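Phosphoribosylaminoimidazole carboxylase, ATPase subunit (PDB 3AX6) probably catalyses the ATP-dependent joining of bicarbonate to 5-aminoimidazole ribonucleotide, giving N5-carboxyaminoimidazole ribonucleotide in purine biosynthesis. Local coordinates at residues P114-K119 and Y167-V172; G239-E244 and N256-R261; G5-G10 and Y68-I73; K187-C192 and L288-T293. All blocks are in the same frame, centred on the assembly; numbering follows the deposited sequence.

Contact 1: P114-K119 and Y167-V172. With ADP (adenosine-5'-diphosphate), chain E.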
# COMPACT_ATOMS: atom_id res chain seq x y z
N PRO A 114 10.92 3.28 33.29
CA PRO A 114 10.82 4.69 33.73
C PRO A 114 9.42 5.28 33.58
O PRO A 114 8.86 5.28 32.48
CB PRO A 114 11.85 5.39 32.85
CG PRO A 114 12.86 4.32 32.58
CD PRO A 114 11.98 3.13 32.29
N VAL A 115 8.88 5.80 34.68
CA VAL A 115 7.53 6.36 34.68
C VAL A 115 7.40 7.43 35.77
O VAL A 115 8.11 7.39 36.77
CB VAL A 115 6.50 5.24 34.94
CG1 VAL A 115 6.79 4.58 36.29
CG2 VAL A 115 5.10 5.79 34.92
N PRO A 116 6.50 8.41 35.58
CA PRO A 116 6.30 9.47 36.58
C PRO A 116 5.82 8.89 37.91
O PRO A 116 5.14 7.86 37.94
CB PRO A 116 5.23 10.35 35.94
CG PRO A 116 5.49 10.19 34.48
CD PRO A 116 5.74 8.71 34.34
N GLU A 117 6.18 9.53 39.02
CA GLU A 117 5.75 9.08 40.34
C GLU A 117 4.23 9.16 40.37
O GLU A 117 3.66 10.16 39.96
CB GLU A 117 6.30 9.98 41.44
CG GLU A 117 7.03 9.26 42.54
CD GLU A 117 8.53 9.30 42.35
OE1 GLU A 117 9.11 10.41 42.36
OE2 GLU A 117 9.14 8.21 42.20
N TYR A 118 3.57 8.12 40.86
CA TYR A 118 2.11 8.12 40.90
C TYR A 118 1.58 7.58 42.23
O TYR A 118 2.35 7.11 43.08
CB TYR A 118 1.57 7.29 39.74
CG TYR A 118 1.92 5.83 39.87
CD1 TYR A 118 0.97 4.91 40.30
CD2 TYR A 118 3.21 5.39 39.62
CE1 TYR A 118 1.30 3.57 40.48
CE2 TYR A 118 3.56 4.06 39.80
CZ TYR A 118 2.59 3.16 40.23
OH TYR A 118 2.92 1.83 40.40
N LYS A 119 0.27 7.64 42.40
CA LYS A 119 -0.37 7.20 43.63
C LYS A 119 -1.88 7.05 43.40
O LYS A 119 -2.51 7.90 42.77
CB LYS A 119 -0.10 8.24 44.71
CG LYS A 119 -0.81 8.04 46.04
CD LYS A 119 -0.12 6.99 46.91
CE LYS A 119 -0.07 7.45 48.36
NZ LYS A 119 -1.39 7.97 48.85
N TYR A 167 -6.27 8.14 39.66
CA TYR A 167 -5.00 8.03 40.36
C TYR A 167 -4.30 9.35 40.12
O TYR A 167 -4.73 10.14 39.28
CB TYR A 167 -4.16 6.85 39.84
CG TYR A 167 -3.64 6.98 38.43
CD1 TYR A 167 -4.48 6.83 37.32
CD2 TYR A 167 -2.29 7.25 38.20
CE1 TYR A 167 -3.98 6.94 36.02
CE2 TYR A 167 -1.79 7.36 36.89
CZ TYR A 167 -2.64 7.21 35.81
OH TYR A 167 -2.14 7.32 34.53
N LEU A 168 -3.25 9.61 40.87
CA LEU A 168 -2.50 10.84 40.74
C LEU A 168 -1.08 10.57 40.27
O LEU A 168 -0.55 9.48 40.48
CB LEU A 168 -2.44 11.56 42.10
CG LEU A 168 -3.43 12.66 42.48
CD1 LEU A 168 -4.85 12.26 42.19
CD2 LEU A 168 -3.24 12.95 43.96
N GLU A 169 -0.48 11.56 39.63
CA GLU A 169 0.90 11.44 39.21
C GLU A 169 1.53 12.83 39.19
O GLU A 169 0.84 13.84 39.00
CB GLU A 169 1.05 10.72 37.86
CG GLU A 169 0.52 11.40 36.62
CD GLU A 169 0.78 10.56 35.37
OE1 GLU A 169 0.37 9.38 35.35
OE2 GLU A 169 1.40 11.07 34.41
N GLU A 170 2.83 12.88 39.42
CA GLU A 170 3.56 14.14 39.47
C GLU A 170 3.50 14.87 38.14
O GLU A 170 3.43 14.25 37.08
CB GLU A 170 5.01 13.89 39.85
CG GLU A 170 5.81 13.13 38.81
CD GLU A 170 7.27 13.01 39.18
OE1 GLU A 170 7.88 14.06 39.48
OE2 GLU A 170 7.80 11.88 39.18
N PHE A 171 3.53 16.20 38.21
CA PHE A 171 3.50 17.02 37.01
C PHE A 171 4.86 16.97 36.34
O PHE A 171 5.88 17.25 36.97
CB PHE A 171 3.17 18.47 37.35
CG PHE A 171 3.01 19.34 36.14
CD1 PHE A 171 1.83 19.31 35.40
CD2 PHE A 171 4.06 20.13 35.70
CE1 PHE A 171 1.70 20.07 34.24
CE2 PHE A 171 3.94 20.90 34.54
CZ PHE A 171 2.76 20.87 33.80
N VAL A 172 4.87 16.60 35.07
CA VAL A 172 6.10 16.49 34.29
C VAL A 172 6.28 17.68 33.34
O VAL A 172 5.35 18.06 32.62
CB VAL A 172 6.09 15.18 33.46
CG1 VAL A 172 7.21 15.19 32.43
CG2 VAL A 172 6.22 13.97 34.38
PB ADP E . -5.09 10.80 26.95
O1B ADP E . -4.08 10.35 25.94
O2B ADP E . -5.84 12.13 26.38
O3B ADP E . -6.20 9.56 27.19
PA ADP E . -2.83 11.56 28.38
O1A ADP E . -2.12 10.74 29.39
O2A ADP E . -2.13 11.31 26.93
O3A ADP E . -4.42 11.15 28.41
O5' ADP E . -2.72 13.12 28.82
C5' ADP E . -2.84 13.95 27.65
C4' ADP E . -1.84 15.11 27.71
O4' ADP E . -1.73 15.64 29.07
C3' ADP E . -0.43 14.66 27.30
O3' ADP E . -0.23 14.71 25.88
C2' ADP E . 0.47 15.62 28.08
O2' ADP E . 0.73 16.81 27.33
C1' ADP E . -0.32 15.89 29.37
N9 ADP E . 0.16 15.06 30.49
C8 ADP E . -0.13 13.74 30.74
N7 ADP E . 0.47 13.34 31.82
C5 ADP E . 1.18 14.36 32.34
C6 ADP E . 2.02 14.52 33.48
N6 ADP E . 2.25 13.47 34.33
N1 ADP E . 2.59 15.73 33.71
C2 ADP E . 2.38 16.77 32.89
N3 ADP E . 1.60 16.65 31.81
C4 ADP E . 0.99 15.49 31.50
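Glu170 meets Glu117 through a side chain whose CG is tucked between its own backbone N and carbonyl carbon (chi1 67°) and which then runs out extended (chi2 175°), bringing the carboxylate against the neighbouring main chain. There Glu170 OE2 offers its anti lone pair to Glu117 N at 2.9 Å. In return Glu170 N donates to Glu117 O, also at 2.9 Å, so the two residues are clasped by one side-chain and one main-chain bond. The price is a like-charge approach, with Glu117 OE1 3.7 Å from Glu170 OE2.

Further along, Lys119 and Leu168 form a hydrogen-bonded antiparallel pair, with Leu168 N to Lys119 O at 2.7 Å. Tyr118 and Glu169 are the non-hydrogen-bonded pair beside it, their CB atoms in contact on the same face of the sheet, while the phenol of Tyr118 goes off to Glu106. This is the edge of the four-stranded antiparallel sheet of the ATP-grasp domain, where strand 166-170 runs on into the segment that reads adenine. Val172 N donates to ADP N1 at 2.8 Å, and ADP N6 donates to Glu170 O at 3.1 Å. The second N6 bond goes to Glu169 OE2, at a separation short enough to be treated with caution; Lys138 makes a salt bridge to the same oxygen. The ring of Phe171 places one face over adenine C2. Beyond the amino edge of the base, Pro116 CG packs against Val172 CG2 at 3.9 Å, the two side chains crossing at about a right angle.

Contact 2: G239-E244 and N256-R261. With ADP (adenosine-5'-diphosphate), chain E.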
# COMPACT_ATOMS: atom_id res chain seq x y z
N GLY A 239 2.51 -8.83 18.72
CA GLY A 239 1.83 -7.89 17.84
C GLY A 239 2.66 -6.62 17.83
O GLY A 239 3.80 -6.63 18.32
N ILE A 240 2.13 -5.54 17.28
CA ILE A 240 2.88 -4.29 17.26
C ILE A 240 2.25 -3.35 18.28
O ILE A 240 1.03 -3.31 18.44
CB ILE A 240 2.91 -3.65 15.85
CG1 ILE A 240 4.00 -2.58 15.79
CG2 ILE A 240 1.56 -3.06 15.50
CD1 ILE A 240 4.21 -2.01 14.40
N PHE A 241 3.10 -2.60 18.99
CA PHE A 241 2.62 -1.69 20.03
C PHE A 241 3.06 -0.25 19.85
O PHE A 241 4.16 0.02 19.34
CB PHE A 241 3.10 -2.18 21.41
CG PHE A 241 2.64 -3.56 21.76
CD1 PHE A 241 3.12 -4.66 21.06
CD2 PHE A 241 1.70 -3.75 22.76
CE1 PHE A 241 2.66 -5.95 21.36
CE2 PHE A 241 1.24 -5.04 23.06
CZ PHE A 241 1.72 -6.13 22.35
N GLY A 242 2.18 0.66 20.27
CA GLY A 242 2.47 2.08 20.20
C GLY A 242 2.87 2.51 21.60
O GLY A 242 2.06 2.46 22.53
N ILE A 243 4.13 2.90 21.77
CA ILE A 243 4.64 3.33 23.07
C ILE A 243 4.84 4.85 23.08
O ILE A 243 5.71 5.38 22.39
CB ILE A 243 6.00 2.66 23.39
CG1 ILE A 243 5.93 1.14 23.16
CG2 ILE A 243 6.40 2.98 24.83
CD1 ILE A 243 4.87 0.43 23.98
N GLU A 244 4.01 5.54 23.86
CA GLU A 244 4.09 7.00 23.95
C GLU A 244 4.94 7.40 25.14
O GLU A 244 4.73 6.92 26.25
CB GLU A 244 2.68 7.57 24.06
CG GLU A 244 1.84 7.26 22.85
CD GLU A 244 0.38 7.56 23.07
OE1 GLU A 244 0.07 8.67 23.55
OE2 GLU A 244 -0.46 6.68 22.76
N ASN A 256 4.42 7.21 29.06
CA ASN A 256 3.10 7.68 29.47
C ASN A 256 1.95 6.77 29.09
O ASN A 256 1.02 6.57 29.89
CB ASN A 256 2.87 9.07 28.87
CG ASN A 256 1.43 9.53 28.99
OD1 ASN A 256 0.89 9.61 30.09
ND2 ASN A 256 0.82 9.86 27.86
N GLU A 257 2.00 6.19 27.90
CA GLU A 257 0.91 5.35 27.44
C GLU A 257 1.34 4.21 26.53
O GLU A 257 2.37 4.28 25.86
CB GLU A 257 -0.12 6.22 26.70
CG GLU A 257 -1.43 5.54 26.37
CD GLU A 257 -2.22 5.17 27.60
OE1 GLU A 257 -2.75 6.09 28.26
OE2 GLU A 257 -2.30 3.97 27.91
N ILE A 258 0.53 3.15 26.51
CA ILE A 258 0.80 1.98 25.68
C ILE A 258 -0.45 1.66 24.86
O ILE A 258 -1.54 1.52 25.42
CB ILE A 258 1.10 0.73 26.53
CG1 ILE A 258 2.29 0.98 27.46
CG2 ILE A 258 1.35 -0.45 25.60
CD1 ILE A 258 2.63 -0.21 28.34
N ALA A 259 -0.29 1.53 23.55
CA ALA A 259 -1.40 1.18 22.68
C ALA A 259 -1.11 -0.21 22.11
O ALA A 259 -0.15 -0.38 21.36
CB ALA A 259 -1.53 2.20 21.56
N PRO A 260 -1.94 -1.22 22.45
CA PRO A 260 -1.78 -2.60 21.99
C PRO A 260 -2.33 -2.83 20.59
O PRO A 260 -3.16 -3.72 20.37
CB PRO A 260 -2.57 -3.38 23.03
CG PRO A 260 -3.76 -2.48 23.20
CD PRO A 260 -3.12 -1.10 23.32
N ARG A 261 -1.85 -2.04 19.63
CA ARG A 261 -2.34 -2.16 18.27
C ARG A 261 -1.65 -1.15 17.39
O ARG A 261 -0.89 -0.31 17.89
CB ARG A 261 -3.84 -1.86 18.25
CG ARG A 261 -4.16 -0.49 18.85
CD ARG A 261 -5.62 -0.09 18.63
NE ARG A 261 -5.96 1.17 19.29
CZ ARG A 261 -5.47 2.36 18.96
NH1 ARG A 261 -4.60 2.48 17.96
NH2 ARG A 261 -5.84 3.45 19.62
PB ADP E . -5.09 10.80 26.95
O1B ADP E . -4.08 10.35 25.94
O2B ADP E . -5.84 12.13 26.38
O3B ADP E . -6.20 9.56 27.19
PA ADP E . -2.83 11.56 28.38
O1A ADP E . -2.12 10.74 29.39
O2A ADP E . -2.13 11.31 26.93
O3A ADP E . -4.42 11.15 28.41
O5' ADP E . -2.72 13.12 28.82
C5' ADP E . -2.84 13.95 27.65
C4' ADP E . -1.84 15.11 27.71
O4' ADP E . -1.73 15.64 29.07
C3' ADP E . -0.43 14.66 27.30
O3' ADP E . -0.23 14.71 25.88
C2' ADP E . 0.47 15.62 28.08
O2' ADP E . 0.73 16.81 27.33
C1' ADP E . -0.32 15.89 29.37
N9 ADP E . 0.16 15.06 30.49
C8 ADP E . -0.13 13.74 30.74
N7 ADP E . 0.47 13.34 31.82
C5 ADP E . 1.18 14.36 32.34
C6 ADP E . 2.02 14.52 33.48
N6 ADP E . 2.25 13.47 34.33
N1 ADP E . 2.59 15.73 33.71
C2 ADP E . 2.38 16.77 32.89
N3 ADP E . 1.60 16.65 31.81
C4 ADP E . 0.99 15.49 31.50
O HOH W 1 0.83 10.65 25.19
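Glu244 and Asn256 share a water beside the ADP alpha-phosphate: it donates to Glu244 OE1 at 2.7 Å and accepts a weak bond from Asn256 ND2. The same amide nitrogen gives weak bonds to ADP O1A and O2A, each at 3.4 Å, a loose two-pronged hold. Asn256 CG stands anti to the backbone N (chi1 168°), which turns the amide to the nucleotide.

One step back, Glu244 O takes two donors, Asn256 N at 2.8 Å and Glu257 N at 3.3 Å. That is a classic beta bulge, and it sets the Asn256 backbone. The side chains of Glu244 and Glu257 run side by side, Glu244 CD 3.9 Å from Glu257 CB, while Glu257 OE2 is held by Gln104.

Farther out, Gly242 and Ala259 bond in both directions; a CB on the glycine would sit tightly against that of Ala259. On the other face Ile243 CD1 touches Ile258 CG2 at 4.0 Å, beneath helix 218-235, and Ile258 CG2 also meets the edge of the Phe241 ring. This is the edge hairpin of the large antiparallel sheet to which the ATP-grasp domain contributes, its outer strand carrying ADP-binding Asn256 and probably ATP-binding Glu257.

Contact 3: G5-G10 and Y68-I73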
# COMPACT_ATOMS: atom_id res chain seq x y z
N GLY A 5 -9.10 -13.44 12.38
CA GLY A 5 -10.30 -12.75 12.79
C GLY A 5 -9.92 -11.39 13.34
O GLY A 5 -8.96 -11.27 14.10
N ILE A 6 -10.67 -10.36 12.94
CA ILE A 6 -10.39 -9.01 13.40
C ILE A 6 -11.61 -8.35 14.02
O ILE A 6 -12.63 -8.18 13.37
CB ILE A 6 -9.89 -8.11 12.24
CG1 ILE A 6 -8.68 -8.74 11.56
CG2 ILE A 6 -9.52 -6.73 12.78
CD1 ILE A 6 -8.14 -7.92 10.40
N ILE A 7 -11.50 -7.98 15.29
CA ILE A 7 -12.59 -7.31 16.00
C ILE A 7 -12.38 -5.81 15.83
O ILE A 7 -11.42 -5.25 16.35
CB ILE A 7 -12.58 -7.66 17.51
CG1 ILE A 7 -12.74 -9.17 17.69
CG2 ILE A 7 -13.69 -6.90 18.24
CD1 ILE A 7 -12.50 -9.68 19.11
N GLY A 8 -13.28 -5.17 15.08
CA GLY A 8 -13.17 -3.75 14.83
C GLY A 8 -13.07 -3.51 13.34
O GLY A 8 -12.06 -3.86 12.72
N GLY A 9 -14.12 -2.92 12.76
CA GLY A 9 -14.13 -2.68 11.33
C GLY A 9 -13.77 -1.27 10.88
O GLY A 9 -14.01 -0.90 9.74
N GLY A 10 -13.19 -0.49 11.79
CA GLY A 10 -12.80 0.86 11.45
C GLY A 10 -11.62 0.94 10.50
O GLY A 10 -11.17 -0.08 9.96
N TYR A 68 -7.44 -7.40 17.21
CA TYR A 68 -8.43 -6.34 17.28
C TYR A 68 -7.88 -4.96 16.92
O TYR A 68 -6.67 -4.74 16.97
CB TYR A 68 -9.04 -6.33 18.68
CG TYR A 68 -8.03 -6.60 19.79
CD1 TYR A 68 -7.26 -5.56 20.33
CD2 TYR A 68 -7.82 -7.89 20.27
CE1 TYR A 68 -6.31 -5.82 21.33
CE2 TYR A 68 -6.87 -8.16 21.25
CZ TYR A 68 -6.12 -7.11 21.78
OH TYR A 68 -5.16 -7.37 22.74
N ASP A 69 -8.77 -4.03 16.57
CA ASP A 69 -8.35 -2.69 16.20
C ASP A 69 -8.78 -1.62 17.20
O ASP A 69 -8.63 -0.43 16.94
CB ASP A 69 -8.84 -2.32 14.78
CG ASP A 69 -10.26 -1.77 14.77
OD1 ASP A 69 -10.62 -1.10 13.78
OD2 ASP A 69 -11.02 -2.00 15.72
N LEU A 70 -9.32 -2.05 18.33
CA LEU A 70 -9.75 -1.13 19.38
C LEU A 70 -9.68 -1.84 20.74
O LEU A 70 -9.62 -3.06 20.80
CB LEU A 70 -11.18 -0.63 19.13
CG LEU A 70 -12.37 -1.53 19.52
CD1 LEU A 70 -13.65 -0.72 19.46
CD2 LEU A 70 -12.43 -2.73 18.60
N GLU A 71 -9.70 -1.07 21.82
CA GLU A 71 -9.61 -1.65 23.15
C GLU A 71 -10.95 -1.92 23.82
O GLU A 71 -11.07 -2.87 24.59
CB GLU A 71 -8.76 -0.75 24.05
CG GLU A 71 -7.29 -0.67 23.64
CD GLU A 71 -7.00 0.50 22.72
OE1 GLU A 71 -7.73 0.67 21.72
OE2 GLU A 71 -6.03 1.24 23.00
N HIS A 72 -11.94 -1.09 23.53
CA HIS A 72 -13.26 -1.26 24.13
C HIS A 72 -13.93 -2.50 23.58
O HIS A 72 -14.83 -2.41 22.74
CB HIS A 72 -14.14 -0.04 23.84
CG HIS A 72 -13.51 1.26 24.24
ND1 HIS A 72 -12.33 1.73 23.70
CD2 HIS A 72 -13.90 2.20 25.14
CE1 HIS A 72 -12.02 2.89 24.24
NE2 HIS A 72 -12.96 3.20 25.13
N ILE A 73 -13.50 -3.66 24.05
CA ILE A 73 -14.08 -4.92 23.60
C ILE A 73 -14.26 -5.85 24.79
O ILE A 73 -13.70 -5.61 25.86
CB ILE A 73 -13.17 -5.61 22.56
CG1 ILE A 73 -11.82 -5.96 23.18
CG2 ILE A 73 -12.97 -4.70 21.38
CD1 ILE A 73 -10.83 -6.55 22.20
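Tyr68, the last residue of strand 65-68, lies beside Ile7 as a parallel bridge, their CB atoms 4.0 Å apart. The two strands are neighbours in the five-stranded parallel sheet of the preATP-grasp domain, a Rossmann-like fold, and both strands end here. The segment from Gly8 onward fits the glycine-rich strand-turn-helix pattern of such folds. The phenol end of Tyr68 leads away to Pro90 O, and Ile73 CD1 rests on one face of its ring, toward the rim.

Asp69 continues the pairing by donating its N to Ile7 O at 2.9 Å. Its CG lies between the backbone N and the carbonyl carbon (chi1 85°), which swings the carboxylate into the glycine turn. OD2 lies a doubtfully short 2.9 Å from Gly8 CA; a CB on Gly8 would run into this carboxylate, and the positive phi already disfavours one. OD1 takes a weak bond from Gly10 N at 3.3 Å and a further bond from Gly13 N, in the first turn of helix 11-22. The helix start would tend to stabilise the negative charge, although the carbonyl oxygens of Ile7 and Gly8 also lie close by. An alanine here would probably leave the N-H groups of Gly10 and Gly13 without this acceptor and the glycine turn less firmly fixed against the sheet.

Leu70 bends back so that CD2 reaches Ile7 O at 3.5 Å. After an inverse gamma turn centred on His72, the Ile73 side chain points back toward Ile7, where Phe50 also packs, with Ile73 CG2 3.9 Å from Ile7 CG2.

Contact 4: K187-C192 and L288-T293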
# COMPACT_ATOMS: atom_id res chain seq x y z
N LYS A 187 7.80 -15.96 19.30
CA LYS A 187 9.14 -16.55 19.33
C LYS A 187 10.09 -15.63 20.09
O LYS A 187 11.17 -16.05 20.51
CB LYS A 187 9.68 -16.75 17.91
CG LYS A 187 9.22 -18.01 17.19
CD LYS A 187 9.72 -18.03 15.75
CE LYS A 187 9.66 -19.42 15.15
NZ LYS A 187 8.30 -20.03 15.23
N GLY A 188 9.70 -14.37 20.24
CA GLY A 188 10.54 -13.43 20.95
C GLY A 188 11.28 -12.44 20.08
O GLY A 188 11.97 -11.56 20.59
N GLU A 189 11.17 -12.57 18.76
CA GLU A 189 11.85 -11.63 17.88
C GLU A 189 11.22 -10.25 18.04
O GLU A 189 10.00 -10.13 18.09
CB GLU A 189 11.76 -12.09 16.42
CG GLU A 189 12.10 -10.98 15.43
CD GLU A 189 12.33 -11.45 14.01
OE1 GLU A 189 11.57 -12.31 13.53
OE2 GLU A 189 13.27 -10.94 13.36
N ILE A 190 12.05 -9.21 18.14
CA ILE A 190 11.55 -7.83 18.27
C ILE A 190 11.96 -6.99 17.06
O ILE A 190 13.00 -7.22 16.45
CB ILE A 190 12.09 -7.11 19.55
CG1 ILE A 190 13.62 -7.09 19.54
CG2 ILE A 190 11.57 -7.79 20.81
CD1 ILE A 190 14.26 -6.41 20.75
N ALA A 191 11.12 -6.02 16.72
CA ALA A 191 11.37 -5.12 15.60
C ALA A 191 11.02 -3.72 16.09
O ALA A 191 9.86 -3.43 16.40
CB ALA A 191 10.48 -5.51 14.42
N CYS A 192 12.00 -2.84 16.16
CA CYS A 192 11.74 -1.49 16.64
C CYS A 192 11.82 -0.45 15.54
O CYS A 192 12.74 -0.46 14.72
CB CYS A 192 12.72 -1.15 17.77
SG CYS A 192 12.28 0.35 18.70
N LEU A 288 5.52 -15.00 12.41
CA LEU A 288 6.35 -15.10 11.22
C LEU A 288 7.52 -14.14 11.41
O LEU A 288 7.47 -13.26 12.28
CB LEU A 288 5.56 -14.66 9.99
CG LEU A 288 4.36 -15.51 9.58
CD1 LEU A 288 3.48 -14.75 8.61
CD2 LEU A 288 4.86 -16.79 8.95
N PRO A 289 8.61 -14.31 10.63
CA PRO A 289 9.76 -13.42 10.77
C PRO A 289 9.32 -11.97 10.53
O PRO A 289 8.59 -11.67 9.58
CB PRO A 289 10.71 -13.93 9.69
CG PRO A 289 10.45 -15.40 9.70
CD PRO A 289 8.94 -15.47 9.78
N LEU A 290 9.76 -11.08 11.41
CA LEU A 290 9.40 -9.67 11.31
C LEU A 290 10.13 -8.96 10.18
O LEU A 290 11.25 -9.33 9.82
CB LEU A 290 9.68 -8.98 12.65
CG LEU A 290 8.56 -8.99 13.70
CD1 LEU A 290 7.73 -10.24 13.59
CD2 LEU A 290 9.16 -8.84 15.10
N GLY A 291 9.50 -7.93 9.62
CA GLY A 291 10.11 -7.18 8.54
C GLY A 291 10.95 -5.99 8.96
O GLY A 291 10.76 -5.41 10.03
N SER A 292 11.89 -5.61 8.10
CA SER A 292 12.77 -4.48 8.35
C SER A 292 12.04 -3.18 8.68
O SER A 292 11.05 -2.85 8.04
CB SER A 292 13.67 -4.24 7.14
OG SER A 292 14.18 -2.93 7.18
N THR A 293 12.55 -2.44 9.66
CA THR A 293 11.92 -1.17 10.02
C THR A 293 12.74 0.02 9.53
O THR A 293 12.57 1.13 10.04
CB THR A 293 11.78 -1.01 11.55
OG1 THR A 293 13.09 -0.97 12.13
CG2 THR A 293 10.97 -2.16 12.15
O HOH W 2 13.31 -11.43 10.86
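The carboxylate of Glu189 has Leu290 on one face: Leu290 CB lies over Glu189 CD at 3.9 Å, and Leu290 N donates to Glu189 OE1 at 3.0 Å from above the plane, 62° out of it. Pro289 CA sits by the OE1 tip, and a water bound at OE2 donates on to Leu290 O. Glu189 thus grips Leu290 at both ends of its backbone, directly through the N-H and by way of the water through the carbonyl.

The contact joins the turn of the antiparallel hairpin 174-184/190-198, part of the large sheet, to the loop that leads from helix 277-285 toward strand 299-305. No strand pairing links the two segments; they run alongside each other in roughly the same direction. Glu189 reaches the loop because CG is anti to the backbone N (chi1 164°) and the chain is extended beyond it. Its side chain and that of Leu290 pass head to tail, which brings Leu290 CD2 3.7 Å from Glu189 CG and 3.4 Å from Glu189 O. An alanine in place of Glu189 would probably leave the N-H of Leu290 without its acceptor and strip the leucine of packing along one flank.

Ala191 CB fills in next to it, 3.6 Å from Leu290 CD2, with Gln280 of helix 277-285 packing on both residues. At the Glu189 end, Leu288 and Pro289 also pack against Leu323 and Glu320 of the second subunit. The contact closes where Thr293 OG1 donates to Cys192 O at 2.7 Å, from above the carbonyl plane.

Overall arrangement
Contact 3 pairs segments of the N-terminal preATP-grasp domain and closes first along the chain; contact 1 follows, and contact 2 lies within the span that contact 4 bridges. Contacts 1 and 2 have centres about 19 Å apart and no direct touch, yet both meet ADP, one at the adenine and one at the alpha-phosphate, so the nucleotide is held between two sheets. Contacts 2 and 4 reach the same large sheet, their centres about 16 Å apart. Contacts 2 and 3 touch, joining the preATP-grasp part to the ATP-grasp part, where Arg261 forms a salt bridge with Glu71. Contact 4 lies far from the nucleotide and packs against the second subunit of the dimer.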